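Local coordinates for putative immunoglobulin A1 protease (Bacteroides ovatus, PDB 3N6Z), which is of unestablished function but may be a hydrolase that cleaves immunoglobulin A1, and is built largely as a parallel beta-helix, at residues D33-L38 against R62-S67; G37-G42 against Y50-A55; G117-P120 against G124-C127; V133-A138 against I147-G152; G255-S260 against G294-C299. All coordinates share one frame; numbering follows the deposited sequence. Where two conformers were deposited one is given.

Interaction 1 of 5, residues D33-L38 against R62-S67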
# COMPACT_ATOMS: atom_id res chain seq x y z
N ASP A 33 11.22 21.80 22.69
CA ASP A 33 10.18 20.85 22.29
C ASP A 33 10.08 20.83 20.75
O ASP A 33 10.47 21.78 20.05
CB ASP A 33 8.86 21.26 22.96
CG ASP A 33 7.79 20.19 22.95
OD1 ASP A 33 8.06 19.02 22.76
OD2 ASP A 33 6.61 20.58 23.17
N GLY A 34 9.58 19.73 20.20
CA GLY A 34 9.52 19.57 18.74
C GLY A 34 10.89 19.51 18.05
O GLY A 34 11.04 20.00 16.94
N ALA A 35 11.88 18.92 18.74
CA ALA A 35 13.26 18.86 18.24
C ALA A 35 13.74 20.28 17.87
O ALA A 35 14.22 20.53 16.77
CB ALA A 35 13.37 17.91 17.03
N GLY A 36 13.55 21.21 18.81
CA GLY A 36 14.01 22.58 18.64
C GLY A 36 13.27 23.33 17.56
O GLY A 36 13.85 24.16 16.87
N GLY A 37 11.99 22.99 17.37
CA GLY A 37 11.16 23.70 16.42
C GLY A 37 11.02 23.09 15.04
O GLY A 37 10.40 23.68 14.16
N LEU A 38 11.66 21.96 14.80
CA LEU A 38 11.44 21.22 13.55
C LEU A 38 10.00 20.73 13.42
O LEU A 38 9.53 20.53 12.30
CB LEU A 38 12.40 20.03 13.44
CG LEU A 38 13.89 20.32 13.28
CD1 LEU A 38 14.68 18.98 13.22
CD2 LEU A 38 14.14 21.13 12.08
N ARG A 62 12.92 13.14 8.15
CA ARG A 62 14.17 12.44 7.88
C ARG A 62 15.29 12.84 8.84
O ARG A 62 16.19 12.03 9.15
CB ARG A 62 14.60 12.67 6.45
CG ARG A 62 14.86 14.11 6.09
CD ARG A 62 15.50 14.02 4.70
NE ARG A 62 14.94 14.88 3.71
CZ ARG A 62 14.87 14.62 2.38
NH1 ARG A 62 15.22 13.43 1.81
NH2 ARG A 62 14.36 15.58 1.62
N SER A 63 15.23 14.07 9.35
CA SER A 63 16.30 14.63 10.20
C SER A 63 16.26 14.07 11.62
O SER A 63 17.21 14.24 12.35
CB SER A 63 16.16 16.15 10.22
OG SER A 63 16.05 16.69 8.89
N VAL A 64 15.14 13.47 12.02
CA VAL A 64 14.97 13.03 13.42
C VAL A 64 14.78 11.51 13.57
O VAL A 64 14.55 11.00 14.67
CB VAL A 64 13.80 13.81 14.11
CG1 VAL A 64 14.14 15.29 14.25
CG2 VAL A 64 12.46 13.53 13.42
N LEU A 65 14.93 10.77 12.47
CA LEU A 65 14.96 9.30 12.52
C LEU A 65 16.18 8.83 13.33
O LEU A 65 17.21 9.52 13.39
CB LEU A 65 14.98 8.72 11.13
CG LEU A 65 13.73 9.02 10.26
CD1 LEU A 65 13.95 8.49 8.84
CD2 LEU A 65 12.41 8.45 10.91
N LYS A 66 16.06 7.68 13.97
CA LYS A 66 17.11 7.12 14.84
C LYS A 66 17.33 5.65 14.50
O LYS A 66 16.40 4.84 14.49
CB LYS A 66 16.74 7.27 16.31
CG LYS A 66 16.66 8.71 16.78
CD LYS A 66 16.14 8.87 18.21
CE LYS A 66 17.13 8.41 19.23
NZ LYS A 66 16.58 8.68 20.63
N SER A 67 18.57 5.31 14.18
CA SER A 67 18.94 3.94 13.82
C SER A 67 18.75 2.93 14.96
O SER A 67 18.54 1.74 14.73
CB SER A 67 20.39 3.91 13.31
OG SER A 67 21.32 4.25 14.33
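Behind the Ala35-Val64 contact, OD1 of Asp33 is gripped by two backbone amides: Gly42 N makes a probable hydrogen bond to it, and Gly34 N makes a weak bond to the same oxygen. This fastens a loosely bonded turn at the N-terminal end of a parallel beta-helix, where the chain passes through left-handed backbone angles from Gly34 to Gly37. Ala35 shares this conformation (phi 54°) and its CB is turned toward the neighbouring turn at 62-64. Across the gap the contact is purely apolar. One methyl of Val64 carries it: CG1 stands 3.9 Å from Ala35 CB and equally far from CD1 of Leu38, the two partners lying side by side before it. Val64 places CG1 next to its backbone N, opposite the carbonyl carbon (chi1 -66°), while Leu38 runs past it in the reverse direction with an extended second torsion. The other methyl, Val64 CG2, meets the Tyr50 ring, packing 3.5 Å from CE2 of Tyr50 and tying the turn to strand 50-52. Leu38 O accepts a bond from Asn60 ND2. At the outer margin Leu38 CD1 also comes within 4.4 Å of Ser63 CB.

Interaction 2 of 5, residues G37-G42 against Y50-A55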
# COMPACT_ATOMS: atom_id res chain seq x y z
N GLY A 37 11.99 22.99 17.37
CA GLY A 37 11.16 23.70 16.42
C GLY A 37 11.02 23.09 15.04
O GLY A 37 10.40 23.68 14.16
N LEU A 38 11.66 21.96 14.80
CA LEU A 38 11.44 21.22 13.55
C LEU A 38 10.00 20.73 13.42
O LEU A 38 9.53 20.53 12.30
CB LEU A 38 12.40 20.03 13.44
CG LEU A 38 13.89 20.32 13.28
CD1 LEU A 38 14.68 18.98 13.22
CD2 LEU A 38 14.14 21.13 12.08
N PHE A 39 9.32 20.54 14.56
CA PHE A 39 7.92 20.09 14.63
C PHE A 39 7.17 21.03 15.58
O PHE A 39 7.78 21.78 16.35
CB PHE A 39 7.84 18.64 15.13
CG PHE A 39 8.55 17.70 14.21
CD1 PHE A 39 7.90 17.20 13.07
CD2 PHE A 39 9.88 17.41 14.39
CE1 PHE A 39 8.57 16.42 12.20
CE2 PHE A 39 10.54 16.60 13.50
CZ PHE A 39 9.90 16.12 12.40
N GLU A 40 5.86 20.94 15.55
CA GLU A 40 5.02 21.78 16.42
C GLU A 40 5.30 21.48 17.89
O GLU A 40 5.34 22.39 18.73
CB GLU A 40 3.52 21.57 16.11
CG GLU A 40 2.50 22.10 17.16
CD GLU A 40 2.47 23.62 17.35
OE1 GLU A 40 2.96 24.38 16.49
OE2 GLU A 40 1.91 24.07 18.38
N LYS A 41 5.48 20.20 18.21
CA LYS A 41 5.76 19.73 19.56
C LYS A 41 6.21 18.27 19.47
O LYS A 41 6.16 17.66 18.39
CB LYS A 41 4.54 19.87 20.48
CG LYS A 41 3.35 19.04 20.10
CD LYS A 41 2.15 19.24 21.06
CE LYS A 41 1.00 18.31 20.71
NZ LYS A 41 -0.21 18.41 21.60
N GLY A 42 6.60 17.69 20.61
CA GLY A 42 6.97 16.29 20.72
C GLY A 42 8.45 16.02 20.67
O GLY A 42 9.27 16.91 20.39
N TYR A 50 6.31 13.35 17.50
CA TYR A 50 6.55 14.57 16.73
C TYR A 50 5.28 14.93 15.95
O TYR A 50 4.78 14.14 15.14
CB TYR A 50 7.70 14.37 15.77
CG TYR A 50 9.08 14.30 16.40
CD1 TYR A 50 9.57 15.33 17.22
CD2 TYR A 50 9.93 13.22 16.14
CE1 TYR A 50 10.86 15.28 17.72
CE2 TYR A 50 11.22 13.17 16.65
CZ TYR A 50 11.67 14.19 17.44
OH TYR A 50 12.95 14.16 17.94
N MSE A 51 4.77 16.13 16.22
CA MSE A 51 3.49 16.60 15.68
C MSE A 51 3.74 17.47 14.44
O MSE A 51 4.49 18.47 14.53
CB MSE A 51 2.72 17.36 16.77
CG MSE A 51 1.30 17.71 16.41
SE MSE A 51 0.13 16.21 16.20
CE MSE A 51 -0.06 15.78 18.09
N ILE A 52 3.11 17.07 13.33
CA ILE A 52 3.37 17.63 12.02
C ILE A 52 2.15 18.45 11.57
O ILE A 52 1.03 17.91 11.47
CB ILE A 52 3.64 16.52 11.01
CG1 ILE A 52 4.90 15.73 11.39
CG2 ILE A 52 3.71 17.06 9.55
CD1 ILE A 52 4.92 14.31 10.78
N MSE A 53 2.37 19.73 11.30
CA MSE A 53 1.27 20.67 10.96
C MSE A 53 1.31 21.21 9.54
O MSE A 53 0.35 21.84 9.11
CB MSE A 53 1.29 21.85 11.93
CG MSE A 53 1.12 21.46 13.42
SE MSE A 53 -0.56 20.64 13.78
CE MSE A 53 -1.73 22.15 13.50
N ASN A 54 2.41 21.03 8.84
CA ASN A 54 2.56 21.53 7.47
C ASN A 54 3.62 20.72 6.73
O ASN A 54 4.26 19.85 7.33
CB ASN A 54 2.85 23.04 7.49
CG ASN A 54 4.13 23.38 8.16
OD1 ASN A 54 5.15 22.72 7.96
ND2 ASN A 54 4.13 24.47 8.92
N ALA A 55 3.83 21.00 5.46
CA ALA A 55 4.76 20.22 4.64
C ALA A 55 6.21 20.49 4.95
O ALA A 55 7.06 19.63 4.72
CB ALA A 55 4.49 20.44 3.14
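Glu40 and Lys41 hand over one backbone donor and one acceptor to Met51, whose amide and carbonyl are both satisfied by this loop. Glu40 N gives its hydrogen to Met51 O over 3.0 Å, arriving nearly in line with the C=O bond (162°). In return Met51 N donates to Lys41 O, also 3.0 Å away, with an N-H...O angle of 166°, though tilted out of the carbonyl plane. Lys41 O additionally receives a CA-H...O contact from Tyr50 CA. The neighbours Tyr50 and Ile52 send their backbone bonds the other way, to strand 71-75 and Gly76, so strand 50-52 is an edge of the solenoid closed off by the 37-42 loop.

Beneath these bonds the Phe39 and Tyr50 rings make an offset stack, centroids 4.7 Å apart and planes at 26°. Phe39 carries CG beside its backbone N, opposite the carbonyl carbon, which lays the ring against Tyr50. Tyr50 CB sits over one face of the Phe39 ring in a CH-pi contact, while Met51 O lies at the ring's edge, 3.4 Å from Phe39 CB. Ile52 CG1 closes against CD1 of Phe39 at 3.7 Å. On the outer surface Lys41 CG lies alongside CB of selenomethionine Met51, and Glu40 CB touches CG of selenomethionine Met53 at 3.6 Å. Past the strand, Asn54 caps the following helix through OD1 and Gln57 N, and Gln57 OE1 accepts from Met53 N. The chemistry is divided by depth: paired amides and carbonyls anchor the loop, stacked aromatics fill the inside, and the charged ends of Glu40 and Lys41 stay in exposed surroundings.

Interaction 3 of 5, residues G117-P120 against G124-C127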
# COMPACT_ATOMS: atom_id res chain seq x y z
N GLY A 117 15.64 8.35 -5.77
CA GLY A 117 16.19 7.66 -4.60
C GLY A 117 15.77 6.22 -4.54
O GLY A 117 15.10 5.71 -5.43
N ASP A 118 16.19 5.54 -3.48
CA ASP A 118 15.83 4.15 -3.28
C ASP A 118 14.37 4.03 -2.85
O ASP A 118 13.92 4.75 -1.97
CB ASP A 118 16.71 3.51 -2.22
CG ASP A 118 18.11 3.27 -2.69
OD1 ASP A 118 18.34 3.31 -3.91
OD2 ASP A 118 18.98 2.99 -1.85
N TYR A 119 13.66 3.09 -3.45
CA TYR A 119 12.26 2.80 -3.15
C TYR A 119 11.39 4.05 -3.05
O TYR A 119 10.81 4.34 -2.01
CB TYR A 119 12.14 1.92 -1.89
CG TYR A 119 12.74 0.57 -2.07
CD1 TYR A 119 12.13 -0.36 -2.91
CD2 TYR A 119 13.89 0.20 -1.41
CE1 TYR A 119 12.67 -1.62 -3.11
CE2 TYR A 119 14.46 -1.06 -1.62
CZ TYR A 119 13.84 -1.97 -2.45
OH TYR A 119 14.39 -3.21 -2.64
N PRO A 120 11.25 4.76 -4.18
CA PRO A 120 10.38 5.94 -4.17
C PRO A 120 8.97 5.61 -3.67
O PRO A 120 8.31 4.73 -4.21
CB PRO A 120 10.37 6.39 -5.64
CG PRO A 120 11.54 5.76 -6.27
CD PRO A 120 11.87 4.53 -5.50
N GLY A 124 9.57 4.07 2.00
CA GLY A 124 10.64 3.25 1.43
C GLY A 124 10.57 1.81 1.89
O GLY A 124 10.14 0.92 1.13
N VAL A 125 10.94 1.60 3.15
CA VAL A 125 10.79 0.33 3.85
C VAL A 125 10.17 0.67 5.21
O VAL A 125 10.79 1.40 5.98
CB VAL A 125 12.13 -0.42 4.05
CG1 VAL A 125 11.92 -1.66 4.95
CG2 VAL A 125 12.75 -0.78 2.68
N LEU A 126 8.95 0.17 5.46
CA LEU A 126 8.25 0.46 6.71
C LEU A 126 8.43 -0.70 7.70
O LEU A 126 7.90 -1.81 7.46
CB LEU A 126 6.77 0.76 6.46
CG LEU A 126 5.98 1.08 7.75
CD1 LEU A 126 6.58 2.23 8.59
CD2 LEU A 126 4.52 1.37 7.41
N CYS A 127 9.16 -0.41 8.77
CA CYS A 127 9.34 -1.29 9.90
C CYS A 127 8.68 -0.58 11.07
O CYS A 127 9.15 0.46 11.50
CB CYS A 127 10.80 -1.58 10.18
SG CYS A 127 11.68 -2.37 8.84
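Two backbone twists bring Tyr119 and Gly124 together: Tyr119 adopts left-handed angles (phi 46°), which carry its CB to Gly124, and Gly124 also has a positive phi (81°), which favours glycine. The first side-chain torsion of Tyr119 sets CG beside its own backbone N and opposite the carbonyl carbon (chi1 -65°), directing the ring past Gly124 O toward Val125. This is the loop that leads into strand 125-131, part of one coil of the parallel beta-helix.

Tyr119 CB rests 3.9 Å from Gly124 CA and 3.8 Å from Gly124 O. The start of the ring follows, with CG 4.1 Å from Gly124 O, an oblique approach. Further along the ring, CD2 reaches a methyl of Val125, CG2, at the looser distance of 4.4 Å. On the backbone side Tyr119 O approaches Gly124 CA to 3.6 Å, a van der Waals contact.

The polar atoms find their partners outside these two segments. Ser121 OG clasps the loop, bonding both Tyr119 O and Gly124 N, so one hydroxyl bridges the very residues that pack. Gln145 OE1 takes the amide of Tyr119, and Ser89 OG bonds Asp118 O. Gly124 O has a weak bond from Thr151 OG1, while the Gly124 backbone joins Tyr153. At the far end of the ring, Tyr119 OH bonds O2 of a glycerol, probably from the crystallisation liquor. The contact therefore combines a slack apolar touch with a loop closed by a shared serine hydroxyl, and its phenol remains accessible to a small polyol.

Interaction 4 of 5, residues V133-A138 against I147-G152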
# COMPACT_ATOMS: atom_id res chain seq x y z
N VAL A 133 -4.11 7.41 7.86
CA VAL A 133 -3.74 8.47 6.91
C VAL A 133 -4.24 8.13 5.51
O VAL A 133 -4.21 6.97 5.09
CB VAL A 133 -2.21 8.75 6.93
CG1 VAL A 133 -1.39 7.57 6.35
CG2 VAL A 133 -1.87 10.05 6.19
N GLY A 134 -4.65 9.16 4.78
CA GLY A 134 -4.91 9.06 3.36
C GLY A 134 -3.91 9.84 2.56
O GLY A 134 -3.47 10.91 2.99
N PHE A 135 -3.53 9.28 1.42
CA PHE A 135 -2.72 10.00 0.42
C PHE A 135 -3.61 10.33 -0.77
O PHE A 135 -4.13 9.43 -1.43
CB PHE A 135 -1.52 9.16 -0.05
CG PHE A 135 -0.45 9.02 0.97
CD1 PHE A 135 -0.57 8.12 2.01
CD2 PHE A 135 0.72 9.78 0.86
CE1 PHE A 135 0.44 7.99 2.94
CE2 PHE A 135 1.71 9.66 1.80
CZ PHE A 135 1.60 8.77 2.83
N VAL A 136 -3.83 11.62 -1.02
CA VAL A 136 -4.69 12.07 -2.11
C VAL A 136 -3.83 12.63 -3.24
O VAL A 136 -2.97 13.48 -3.02
CB VAL A 136 -5.69 13.14 -1.62
CG1 VAL A 136 -6.43 13.79 -2.80
CG2 VAL A 136 -6.65 12.55 -0.57
N ASN A 137 -4.04 12.11 -4.45
CA ASN A 137 -3.30 12.56 -5.65
C ASN A 137 -1.80 12.44 -5.47
O ASN A 137 -1.03 13.37 -5.77
CB ASN A 137 -3.65 14.01 -6.06
CG ASN A 137 -3.06 14.36 -7.43
OD1 ASN A 137 -3.14 13.56 -8.38
ND2 ASN A 137 -2.39 15.52 -7.52
N ALA A 138 -1.35 11.30 -4.95
CA ALA A 138 0.05 10.98 -4.89
C ALA A 138 0.53 10.56 -6.27
O ALA A 138 -0.23 10.02 -7.08
CB ALA A 138 0.31 9.86 -3.87
N ILE A 147 7.46 -0.72 -6.12
CA ILE A 147 7.03 0.34 -5.21
C ILE A 147 5.51 0.42 -5.06
O ILE A 147 4.77 -0.19 -5.81
CB ILE A 147 7.59 1.71 -5.61
CG1 ILE A 147 7.02 2.17 -6.97
CG2 ILE A 147 9.12 1.76 -5.57
CD1 ILE A 147 7.34 3.61 -7.33
N GLY A 148 5.11 1.13 -4.03
CA GLY A 148 3.76 1.59 -3.79
C GLY A 148 3.77 2.99 -3.23
O GLY A 148 4.83 3.52 -2.92
N ILE A 149 2.60 3.62 -3.11
CA ILE A 149 2.56 5.02 -2.64
C ILE A 149 3.06 5.14 -1.22
O ILE A 149 3.87 5.99 -0.92
CB ILE A 149 1.14 5.64 -2.81
CG1 ILE A 149 0.93 6.00 -4.28
CG2 ILE A 149 0.95 6.89 -1.93
CD1 ILE A 149 -0.54 6.14 -4.72
N ILE A 150 2.54 4.30 -0.32
CA ILE A 150 2.91 4.43 1.08
C ILE A 150 4.32 3.88 1.35
O ILE A 150 5.11 4.51 2.06
CB ILE A 150 1.85 3.80 2.02
CG1 ILE A 150 0.47 4.44 1.74
CG2 ILE A 150 2.26 3.97 3.50
CD1 ILE A 150 -0.66 4.15 2.75
N THR A 151 4.66 2.75 0.74
CA THR A 151 5.99 2.18 0.94
C THR A 151 6.38 1.27 -0.19
O THR A 151 5.52 0.75 -0.92
CB THR A 151 6.06 1.46 2.31
OG1 THR A 151 7.41 1.23 2.69
CG2 THR A 151 5.27 0.13 2.26
N GLY A 152 7.68 1.06 -0.31
CA GLY A 152 8.23 0.05 -1.23
C GLY A 152 8.04 -1.32 -0.62
O GLY A 152 7.24 -2.09 -1.13
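Phe135 reaches inward from strand 133-136 to a pair of isoleucines, Ile149 and Ile150, in the interior of the parallel beta-helix. At the root, its CB lies 3.8 Å from the CG2 methyl of Ile149. The next atom, CG, keeps that same methyl at 3.9 Å, and CD2 is 4.0 Å from it, so Ile149 CG2 nestles against the base of the ring. Along the other ring side the partner changes: CD1 is 3.8 Å from Ile150 CG1, and CE1 is closest to that atom, at 3.7 Å. The Ile150 CD1 methyl follows beside both CD1 and CE1. Both isoleucines approach obliquely to the ring plane. A further aromatic, Phe122, packs edge-to-face with Phe135.

Ile149 also bridges the corner of the chain at Asn137. Its CG2, set opposite the backbone N with CG1 beside that nitrogen (chi1 -77°), is 3.6 Å from Ala138 CB as well, while its CD1 methyl reaches the same CB at 3.9 Å. A single methyl thus touches residues from before and after the bend. All four contacting residues are buried, and the interface is made of carbon alone.

Strands of the adjacent coils flank the contact. Strand 133-136 is hydrogen-bonded to 107-110 on one flank, through Gly134, and to 172-174 on the other, through Phe135. Ile149 and Ile150 both touch Thr173 of that latter strand. Beyond the corner the chain continues as strand 138-141 in a second sheet, where Val140 packs on Ile149, and the isoleucines themselves occupy the bend that follows strand 147-148.

Interaction 5 of 5, residues G255-S260 against G294-C299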
# COMPACT_ATOMS: atom_id res chain seq x y z
N GLY A 255 -0.50 -8.79 -6.91
CA GLY A 255 0.09 -9.31 -8.15
C GLY A 255 0.59 -10.75 -8.05
O GLY A 255 0.11 -11.63 -8.77
N GLN A 256 1.53 -10.98 -7.14
CA GLN A 256 2.26 -12.23 -7.05
C GLN A 256 2.54 -12.67 -5.64
O GLN A 256 2.97 -11.87 -4.81
CB GLN A 256 3.61 -12.12 -7.78
CG GLN A 256 4.59 -13.27 -7.50
CD GLN A 256 5.78 -13.29 -8.42
OE1 GLN A 256 5.65 -13.15 -9.64
NE2 GLN A 256 6.97 -13.47 -7.83
N ILE A 257 2.38 -13.96 -5.38
CA ILE A 257 2.97 -14.64 -4.22
C ILE A 257 4.25 -15.30 -4.71
O ILE A 257 4.24 -16.07 -5.69
CB ILE A 257 2.03 -15.73 -3.61
CG1 ILE A 257 0.64 -15.17 -3.30
CG2 ILE A 257 2.67 -16.32 -2.35
CD1 ILE A 257 -0.39 -16.27 -2.91
N ASP A 258 5.38 -15.01 -4.05
CA ASP A 258 6.63 -15.70 -4.43
C ASP A 258 6.52 -17.21 -4.18
O ASP A 258 5.84 -17.67 -3.27
CB ASP A 258 7.79 -15.17 -3.60
CG ASP A 258 8.44 -13.95 -4.20
OD1 ASP A 258 7.81 -13.26 -5.04
OD2 ASP A 258 9.62 -13.66 -3.82
N LYS A 259 7.28 -17.97 -4.98
CA LYS A 259 7.41 -19.40 -4.72
C LYS A 259 7.90 -19.65 -3.31
O LYS A 259 8.69 -18.88 -2.76
CB LYS A 259 8.39 -20.06 -5.70
CG LYS A 259 7.97 -19.98 -7.17
CD LYS A 259 6.69 -20.75 -7.46
CE LYS A 259 6.37 -20.75 -8.95
NZ LYS A 259 7.28 -21.61 -9.75
N SER A 260 7.35 -20.70 -2.70
CA SER A 260 7.69 -21.12 -1.33
C SER A 260 7.23 -20.15 -0.26
O SER A 260 7.62 -20.29 0.92
CB SER A 260 9.19 -21.41 -1.18
OG SER A 260 9.56 -22.41 -2.09
N GLY A 294 -1.82 -19.15 -1.67
CA GLY A 294 -2.59 -18.38 -0.72
C GLY A 294 -3.81 -19.10 -0.15
O GLY A 294 -4.30 -20.08 -0.71
N SER A 295 -4.28 -18.54 0.96
CA SER A 295 -5.47 -18.99 1.66
C SER A 295 -6.48 -17.84 1.66
O SER A 295 -6.16 -16.72 2.06
CB SER A 295 -5.15 -19.41 3.09
OG SER A 295 -4.24 -20.48 3.12
N TYR A 296 -7.69 -18.13 1.23
CA TYR A 296 -8.65 -17.07 0.96
C TYR A 296 -9.97 -17.30 1.65
O TYR A 296 -10.44 -18.44 1.78
CB TYR A 296 -8.90 -16.99 -0.55
CG TYR A 296 -7.60 -16.84 -1.35
CD1 TYR A 296 -6.82 -15.71 -1.23
CD2 TYR A 296 -7.11 -17.87 -2.11
CE1 TYR A 296 -5.62 -15.59 -1.90
CE2 TYR A 296 -5.91 -17.76 -2.80
CZ TYR A 296 -5.16 -16.61 -2.69
OH TYR A 296 -3.96 -16.48 -3.34
N GLU A 297 -10.60 -16.19 2.05
CA GLU A 297 -11.94 -16.24 2.62
C GLU A 297 -12.65 -14.95 2.22
O GLU A 297 -12.08 -13.88 2.39
CB GLU A 297 -11.85 -16.35 4.14
CG GLU A 297 -13.18 -16.40 4.85
CD GLU A 297 -13.11 -16.54 6.36
OE1 GLU A 297 -12.01 -16.42 6.95
OE2 GLU A 297 -14.19 -16.76 6.95
N ASN A 298 -13.90 -15.04 1.77
CA ASN A 298 -14.72 -13.87 1.52
C ASN A 298 -14.01 -12.84 0.62
O ASN A 298 -13.81 -11.67 1.03
CB ASN A 298 -15.17 -13.21 2.83
CG ASN A 298 -15.98 -14.12 3.75
OD1 ASN A 298 -16.03 -13.86 4.99
ND2 ASN A 298 -16.60 -15.12 3.21
N CYS A 299 -13.59 -13.30 -0.56
CA CYS A 299 -12.95 -12.45 -1.56
C CYS A 299 -13.90 -12.27 -2.74
O CYS A 299 -14.37 -13.28 -3.33
CB CYS A 299 -11.64 -13.06 -2.03
SG CYS A 299 -10.32 -13.02 -0.75
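Ile257 pushes its terminal methyl, CD1, against the start of strand 294-296, covering Gly294 N at 3.4 Å and the phenol oxygen of Tyr296, whose OH lies 3.6 Å from CD1. The contact is small and belongs to a late part of the parallel beta-helix. Ile257 gets there with CG1 next to its backbone N (chi1 -53°) and an extended second torsion. From the opposite direction Tyr296 folds back over its own strand, and the carbonyl carbon of Gly294 lies 3.6 Å above one face of the ring, offset toward the rim. The phenol is not left to the methyl: OH is hydrogen-bonded to Ala291 O, which fixes the ring's far end. Phe327 stacks on the Tyr296 ring.

Just beside Ile257, Gln256 NE2 donates to Asp258 OD1 over 2.9 Å (N-H...O 154°), meeting the carboxylate from above its plane. Asp258 OD2 forms a salt bridge with Arg226.

Strand 254-257 runs between 224-227 and 287-289, with the Ile257 backbone bonded to Val289. Strand 294-296 is paired with 263-266, and Ile263 of that strand packs on Ile257 while Ile265 touches Tyr296. The contact thus joins the strand run 224-227, 254-257, 287-289 to the run 263-266, 294-296.

In the fold
Interactions 1 and 2 overlap along the chain, the second closing inside the first; 3, 4 and 5 follow in series, broadly along the parallel beta-helix. The first two touch at its N-terminal end, centres 9 Å apart and Gly37 and Leu38 in common; they join 33-42 to strand 50-52 and the turn at 62-64. Interactions 3 and 4, centres 11 Å apart, lie nearer the middle, on successive strands 125-131 and 133-136, and meet where Thr151 OG1 approaches Gly124 O. Interaction 5 is on the far side of the chain's centre, about 39 Å from the centre of interaction 1. The contacts thus form two touching pairs and a separate one farther along the solenoid.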